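PDB 3N9T: PnpC from Pseudomonas putida, which probably uses a non-haem ferric iron to cleave the aromatic ring of hydroxyquinol between adjacent hydroxyl-bearing carbons, as an intradiol dioxygenase. Local coordinates for residues I223-Y228 with F285-E290; R262-E267 with P275-S280. All blocks are in the same frame, centred on the assembly; numbering follows the deposited sequence.

Interaction 1 of 2, residues I223-Y228 with F285-E290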
loop_
_atom_site.group_PDB
_atom_site.type_symbol
_atom_site.label_atom_id
_atom_site.label_comp_id
_atom_site.label_asym_id
_atom_site.label_seq_id
_atom_site.Cartn_x
_atom_site.Cartn_y
_atom_site.Cartn_z
ATOM N N ILE A 223 -6.993 -26.930 15.442
ATOM C CA ILE A 223 -7.336 -28.333 15.648
ATOM C C ILE A 223 -6.774 -29.145 14.486
ATOM O O ILE A 223 -6.954 -28.764 13.332
ATOM C CB ILE A 223 -8.873 -28.494 15.702
ATOM C CG1 ILE A 223 -9.426 -27.498 16.737
ATOM C CG2 ILE A 223 -9.305 -29.943 16.058
ATOM C CD1 ILE A 223 -10.849 -27.580 16.999
ATOM N N GLN A 224 -6.074 -30.237 14.802
ATOM C CA GLN A 224 -5.462 -31.092 13.800
ATOM C C GLN A 224 -5.793 -32.539 14.135
ATOM O O GLN A 224 -5.851 -32.899 15.307
ATOM C CB GLN A 224 -3.931 -30.898 13.780
ATOM C CG GLN A 224 -3.506 -29.599 13.161
ATOM C CD GLN A 224 -2.042 -29.379 13.323
ATOM O OE1 GLN A 224 -1.577 -28.944 14.365
ATOM N NE2 GLN A 224 -1.309 -29.714 12.315
ATOM N N ALA A 225 -6.020 -33.345 13.096
ATOM C CA ALA A 225 -6.134 -34.786 13.241
ATOM C C ALA A 225 -5.795 -35.497 11.918
ATOM O O ALA A 225 -6.103 -34.991 10.848
ATOM C CB ALA A 225 -7.561 -35.191 13.684
ATOM N N PRO A 226 -5.205 -36.705 12.015
ATOM C CA PRO A 226 -4.804 -37.492 10.815
ATOM C C PRO A 226 -6.029 -37.733 9.951
ATOM O O PRO A 226 -7.071 -38.155 10.449
ATOM C CB PRO A 226 -4.274 -38.816 11.418
ATOM C CG PRO A 226 -3.799 -38.396 12.848
ATOM C CD PRO A 226 -4.899 -37.397 13.282
ATOM N N GLY A 227 -5.939 -37.398 8.676
ATOM C CA GLY A 227 -7.067 -37.602 7.793
ATOM C C GLY A 227 -7.883 -36.360 7.595
ATOM O O GLY A 227 -8.730 -36.341 6.707
ATOM N N TYR A 228 -7.669 -35.320 8.417
ATOM C CA TYR A 228 -8.527 -34.130 8.360
ATOM C C TYR A 228 -7.701 -32.874 8.079
ATOM O O TYR A 228 -6.559 -32.771 8.460
ATOM C CB TYR A 228 -9.344 -33.937 9.678
ATOM C CG TYR A 228 -10.249 -35.070 9.930
ATOM C CD1 TYR A 228 -9.774 -36.221 10.536
ATOM C CD2 TYR A 228 -11.553 -35.036 9.486
ATOM C CE1 TYR A 228 -10.581 -37.306 10.731
ATOM C CE2 TYR A 228 -12.383 -36.130 9.660
ATOM C CZ TYR A 228 -11.885 -37.252 10.278
ATOM O OH TYR A 228 -12.699 -38.343 10.474
ATOM N N PHE A 285 -16.978 -28.838 17.235
ATOM C CA PHE A 285 -16.218 -28.542 16.036
ATOM C C PHE A 285 -16.444 -29.644 14.989
ATOM O O PHE A 285 -16.541 -30.830 15.324
ATOM C CB PHE A 285 -14.735 -28.508 16.342
ATOM C CG PHE A 285 -14.345 -27.364 17.220
ATOM C CD1 PHE A 285 -14.157 -26.070 16.657
ATOM C CD2 PHE A 285 -14.126 -27.577 18.593
ATOM C CE1 PHE A 285 -13.804 -24.948 17.475
ATOM C CE2 PHE A 285 -13.776 -26.444 19.451
ATOM C CZ PHE A 285 -13.651 -25.117 18.844
ATOM N N VAL A 286 -16.499 -29.224 13.740
ATOM C CA VAL A 286 -16.704 -30.115 12.613
ATOM C C VAL A 286 -15.504 -29.901 11.652
ATOM O O VAL A 286 -15.268 -28.788 11.197
ATOM C CB VAL A 286 -18.103 -29.860 11.930
ATOM C CG1 VAL A 286 -18.299 -30.775 10.704
ATOM C CG2 VAL A 286 -19.276 -30.027 12.971
ATOM N N MET A 287 -14.753 -30.976 11.420
ATOM C CA MET A 287 -13.545 -31.001 10.636
ATOM C C MET A 287 -13.796 -31.618 9.271
ATOM O O MET A 287 -14.671 -32.506 9.097
ATOM C CB MET A 287 -12.456 -31.788 11.365
ATOM C CG MET A 287 -11.910 -31.074 12.692
ATOM S SD MET A 287 -10.461 -32.044 13.125
ATOM C CE MET A 287 -9.275 -31.099 12.130
ATOM N N GLU A 288 -13.014 -31.167 8.298
ATOM C CA GLU A 288 -13.153 -31.656 6.918
ATOM C C GLU A 288 -12.127 -32.748 6.645
ATOM O O GLU A 288 -10.940 -32.606 6.997
ATOM C CB GLU A 288 -12.931 -30.516 5.915
ATOM C CG GLU A 288 -14.005 -29.496 5.914
ATOM C CD GLU A 288 -14.419 -29.083 4.501
ATOM O OE1 GLU A 288 -13.636 -28.318 3.900
ATOM O OE2 GLU A 288 -15.527 -29.483 4.021
ATOM N N ALA A 289 -12.585 -33.819 6.020
ATOM C CA ALA A 289 -11.694 -34.884 5.576
ATOM C C ALA A 289 -10.593 -34.380 4.618
ATOM O O ALA A 289 -10.712 -33.316 4.014
ATOM C CB ALA A 289 -12.503 -36.021 4.941
ATOM N N GLU A 290 -9.477 -35.091 4.534
ATOM C CA GLU A 290 -8.464 -34.724 3.523
ATOM C C GLU A 290 -8.257 -35.858 2.507
ATOM O O GLU A 290 -8.780 -36.971 2.687
ATOM C CB GLU A 290 -7.134 -34.309 4.176
ATOM C CG GLU A 290 -6.406 -33.254 3.359
ATOM C CD GLU A 290 -5.315 -32.571 4.141
ATOM O OE1 GLU A 290 -4.627 -33.290 4.919
ATOM O OE2 GLU A 290 -5.149 -31.321 3.983
#
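The terminal methyl CD1 of I223 sits over the centre of one face of the F285 ring, 3.5 Å from its centroid and 14° off the ring normal, a CH-pi contact. I223 reaches it with CG1 anti to the carbonyl carbon and an extended second torsion, while its other branch, CG2, lies against M287 SD at 3.8 Å. The M287 chain bends at chi3 (88°), carrying CE to within 3.5 Å of I223 O and beside CB of Y228. Its sulfur stands obliquely to the Y228 ring, 5.2 Å from the centroid, in a Met-aromatic contact. An alanine in place of F285 would remove the ring face under I223 CD1 and would probably loosen the packing between these strand ends. A type II turn from A225 to Y228, closed by Y228 N to A225 O, brings G227 O to the C-terminal tail. E290 N donates to this oxygen at 2.6 Å, a short bond met from above the carbonyl plane. Y228 CA approaches E288 O to 3.2 Å in a CA-H...O contact, where a single bridge pairs Y228 with A289. G227 has a positive phi, where any side chain would collide with the carbonyl oxygen of P226, so glycine suits the turn. In the second shell, F221 and Y283 meet the F285 ring, and V136 of strand 129-138 touches M287. E288 points away from 223-228, and its OE2 is hydrogen-bonded to T97 OG1. The contact joins the ends of strands 214-224 and 278-287 in the intradiol dioxygenase beta domain; the side chain of F285 is about 9 Å from that of the iron ligand H220. Its chemistry is apolar, with one thioether, between these non-adjacent strands, and beyond them one peptide hydrogen bond fastens the exposed C terminus.

Interaction 2 of 2, residues R262-E267 with P275-S280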
loop_
_atom_site.group_PDB
_atom_site.type_symbol
_atom_site.label_atom_id
_atom_site.label_comp_id
_atom_site.label_asym_id
_atom_site.label_seq_id
_atom_site.Cartn_x
_atom_site.Cartn_y
_atom_site.Cartn_z
ATOM N N ARG A 262 -23.684 -22.001 35.373
ATOM C CA ARG A 262 -24.120 -23.340 35.745
ATOM C C ARG A 262 -24.022 -23.549 37.247
ATOM O O ARG A 262 -23.161 -22.945 37.873
ATOM C CB ARG A 262 -23.219 -24.397 35.093
ATOM C CG ARG A 262 -23.321 -24.434 33.591
ATOM C CD ARG A 262 -24.708 -24.869 33.155
ATOM N NE ARG A 262 -24.580 -25.101 31.728
ATOM C CZ ARG A 262 -24.154 -26.260 31.230
ATOM N NH1 ARG A 262 -23.878 -27.265 32.059
ATOM N NH2 ARG A 262 -24.007 -26.402 29.911
ATOM N N PRO A 263 -24.820 -24.513 37.785
ATOM C CA PRO A 263 -24.849 -24.839 39.239
ATOM C C PRO A 263 -23.616 -25.618 39.587
ATOM O O PRO A 263 -23.033 -26.286 38.696
ATOM C CB PRO A 263 -26.084 -25.739 39.373
ATOM C CG PRO A 263 -26.366 -26.288 37.991
ATOM C CD PRO A 263 -25.848 -25.247 37.014
ATOM N N ALA A 264 -23.187 -25.546 40.839
ATOM C CA ALA A 264 -22.164 -26.487 41.318
ATOM C C ALA A 264 -22.659 -27.899 41.077
ATOM O O ALA A 264 -23.863 -28.145 41.145
ATOM C CB ALA A 264 -21.839 -26.282 42.759
ATOM N N HIS A 265 -21.733 -28.789 40.697
ATOM C CA HIS A 265 -21.990 -30.202 40.505
ATOM C C HIS A 265 -22.945 -30.471 39.343
ATOM O O HIS A 265 -23.596 -31.516 39.289
ATOM C CB HIS A 265 -22.420 -30.860 41.850
ATOM C CG HIS A 265 -21.523 -30.493 43.004
ATOM N ND1 HIS A 265 -20.241 -30.976 43.133
ATOM C CD2 HIS A 265 -21.704 -29.644 44.043
ATOM C CE1 HIS A 265 -19.664 -30.437 44.195
ATOM N NE2 HIS A 265 -20.526 -29.615 44.759
ATOM N N ASP A 266 -22.991 -29.559 38.361
ATOM C CA ASP A 266 -23.884 -29.772 37.210
ATOM C C ASP A 266 -23.545 -31.150 36.614
ATOM O O ASP A 266 -22.374 -31.470 36.479
ATOM C CB ASP A 266 -23.627 -28.686 36.148
ATOM C CG ASP A 266 -24.672 -28.646 35.077
ATOM O OD1 ASP A 266 -25.151 -29.692 34.582
ATOM O OD2 ASP A 266 -25.022 -27.524 34.661
ATOM N N GLU A 267 -24.553 -31.922 36.221
ATOM C CA GLU A 267 -24.314 -33.252 35.637
ATOM C C GLU A 267 -23.879 -33.185 34.199
ATOM O O GLU A 267 -23.336 -34.158 33.693
ATOM C CB GLU A 267 -25.568 -34.104 35.681
ATOM C CG GLU A 267 -26.119 -34.274 37.103
ATOM C CD GLU A 267 -26.430 -35.727 37.421
ATOM O OE1 GLU A 267 -25.460 -36.524 37.476
ATOM O OE2 GLU A 267 -27.622 -36.057 37.617
ATOM N N PRO A 275 -16.816 -28.063 41.460
ATOM C CA PRO A 275 -17.057 -27.844 42.898
ATOM C C PRO A 275 -17.894 -26.615 43.209
ATOM O O PRO A 275 -18.646 -26.665 44.165
ATOM C CB PRO A 275 -15.638 -27.713 43.492
ATOM C CG PRO A 275 -14.777 -27.247 42.336
ATOM C CD PRO A 275 -15.428 -27.740 41.052
ATOM N N TYR A 276 -17.802 -25.551 42.397
ATOM C CA TYR A 276 -18.599 -24.350 42.588
ATOM C C TYR A 276 -19.402 -23.980 41.351
ATOM O O TYR A 276 -19.122 -24.495 40.262
ATOM C CB TYR A 276 -17.739 -23.160 43.033
ATOM C CG TYR A 276 -16.650 -23.588 44.009
ATOM C CD1 TYR A 276 -16.950 -23.864 45.375
ATOM C CD2 TYR A 276 -15.347 -23.794 43.551
ATOM C CE1 TYR A 276 -15.951 -24.321 46.264
ATOM C CE2 TYR A 276 -14.332 -24.242 44.423
ATOM C CZ TYR A 276 -14.635 -24.505 45.764
ATOM O OH TYR A 276 -13.602 -24.939 46.565
ATOM N N PRO A 277 -20.379 -23.061 41.511
ATOM C CA PRO A 277 -21.125 -22.540 40.376
ATOM C C PRO A 277 -20.120 -21.898 39.427
ATOM O O PRO A 277 -19.100 -21.353 39.880
ATOM C CB PRO A 277 -22.032 -21.465 41.028
ATOM C CG PRO A 277 -22.241 -21.954 42.384
ATOM C CD PRO A 277 -20.849 -22.448 42.768
ATOM N N TYR A 278 -20.348 -21.993 38.116
ATOM C CA TYR A 278 -19.230 -21.699 37.192
ATOM C C TYR A 278 -19.773 -21.307 35.847
ATOM O O TYR A 278 -20.972 -21.487 35.568
ATOM C CB TYR A 278 -18.251 -22.920 37.053
ATOM C CG TYR A 278 -18.919 -24.129 36.433
ATOM C CD1 TYR A 278 -19.738 -24.951 37.179
ATOM C CD2 TYR A 278 -18.719 -24.446 35.075
ATOM C CE1 TYR A 278 -20.382 -26.076 36.581
ATOM C CE2 TYR A 278 -19.345 -25.493 34.495
ATOM C CZ TYR A 278 -20.177 -26.336 35.256
ATOM O OH TYR A 278 -20.808 -27.445 34.681
ATOM N N LYS A 279 -18.903 -20.760 35.002
ATOM C CA LYS A 279 -19.325 -20.454 33.623
ATOM C C LYS A 279 -18.949 -21.586 32.639
ATOM O O LYS A 279 -17.892 -22.141 32.771
ATOM C CB LYS A 279 -18.719 -19.115 33.175
ATOM C CG LYS A 279 -19.017 -17.928 34.142
ATOM C CD LYS A 279 -20.262 -17.175 33.577
ATOM C CE LYS A 279 -20.541 -15.862 34.384
ATOM N NZ LYS A 279 -21.628 -15.101 33.652
ATOM N N SER A 280 -19.819 -21.898 31.670
ATOM C CA SER A 280 -19.581 -23.049 30.799
ATOM C C SER A 280 -19.938 -22.725 29.387
ATOM O O SER A 280 -21.046 -22.211 29.143
ATOM C CB SER A 280 -20.531 -24.211 31.126
ATOM O OG SER A 280 -19.868 -25.378 30.687
HETATM O O HOH W 1 -22.968 -24.569 28.185
#
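P275 opens the segment by directing its carbonyl oxygen toward A264, whose CB lies 3.5 Å from P275 O. The H265 imidazole comes obliquely to the same carbonyl, with ND1 hydrogen-bonded to D273. At Y276 the carbonyl carbon also lies beside the methyl of A264, and P277 completes this patch with CD against A264 CB at 4.0 Å. The CA of P277 makes a CA-H...O contact to R262 O. Y278 forms an antiparallel hydrogen-bonded pair with R262: R262 N donates to Y278 O at 2.8 Å, almost in line with the C=O bond, and Y278 N returns a bond to R262 O at 3.0 Å, in the carbonyl plane. This pair lies at the end of a beta hairpin joining strands 256-262 and 278-287 of the dioxygenase beta domain, with a type II turn from P263 to D266 within the connecting loop. CG of Y278 is wedged between its own N and C (chi1 64°), which lays one face of the ring under R262 CB, displaced toward the rim, in a CH-pi contact, 3.8 Å from the centroid. CB of D266 comes to the ring's edge, near its plane, 3.4 Å from Y278 OH. The bent R262 chain (chi2 -65°) carries NH1 to D266 OD2 in a salt bridge of 2.9 Å, met from above the carboxylate plane, while OD1 takes a hydrogen bond from D268 N. The guanidinium plane is turned 55° from the Y278 ring, its rotation fixed by NE to E260 OE1, NH1 to D268 O and NH2 to Y133 OH. S280 ends the segment with CB over the centre of one guanidinium face. A water accepts weakly from R262 NH2 and donates to S280 O.

How the interactions relate
From the N terminus, the chain first passes through its helical region and strand 129-138 before reaching 223-228, at the end of strand 214-224. The partner of 223-228 comes only at the C terminus, where 285-290 closes a loop of 56 intervening residues. Nested inside that loop is interaction 2, where 262-267 meets 275-280 after only seven residues, closing the hairpin between strands 256-262 and 278-287. Strand 278-287 serves both contacts, whose centres are 31 Å apart and which do not touch. At its beginning, interaction 2 holds it to its neighbour 256-262; at its other end, interaction 1 joins it to the non-adjacent strand 214-224.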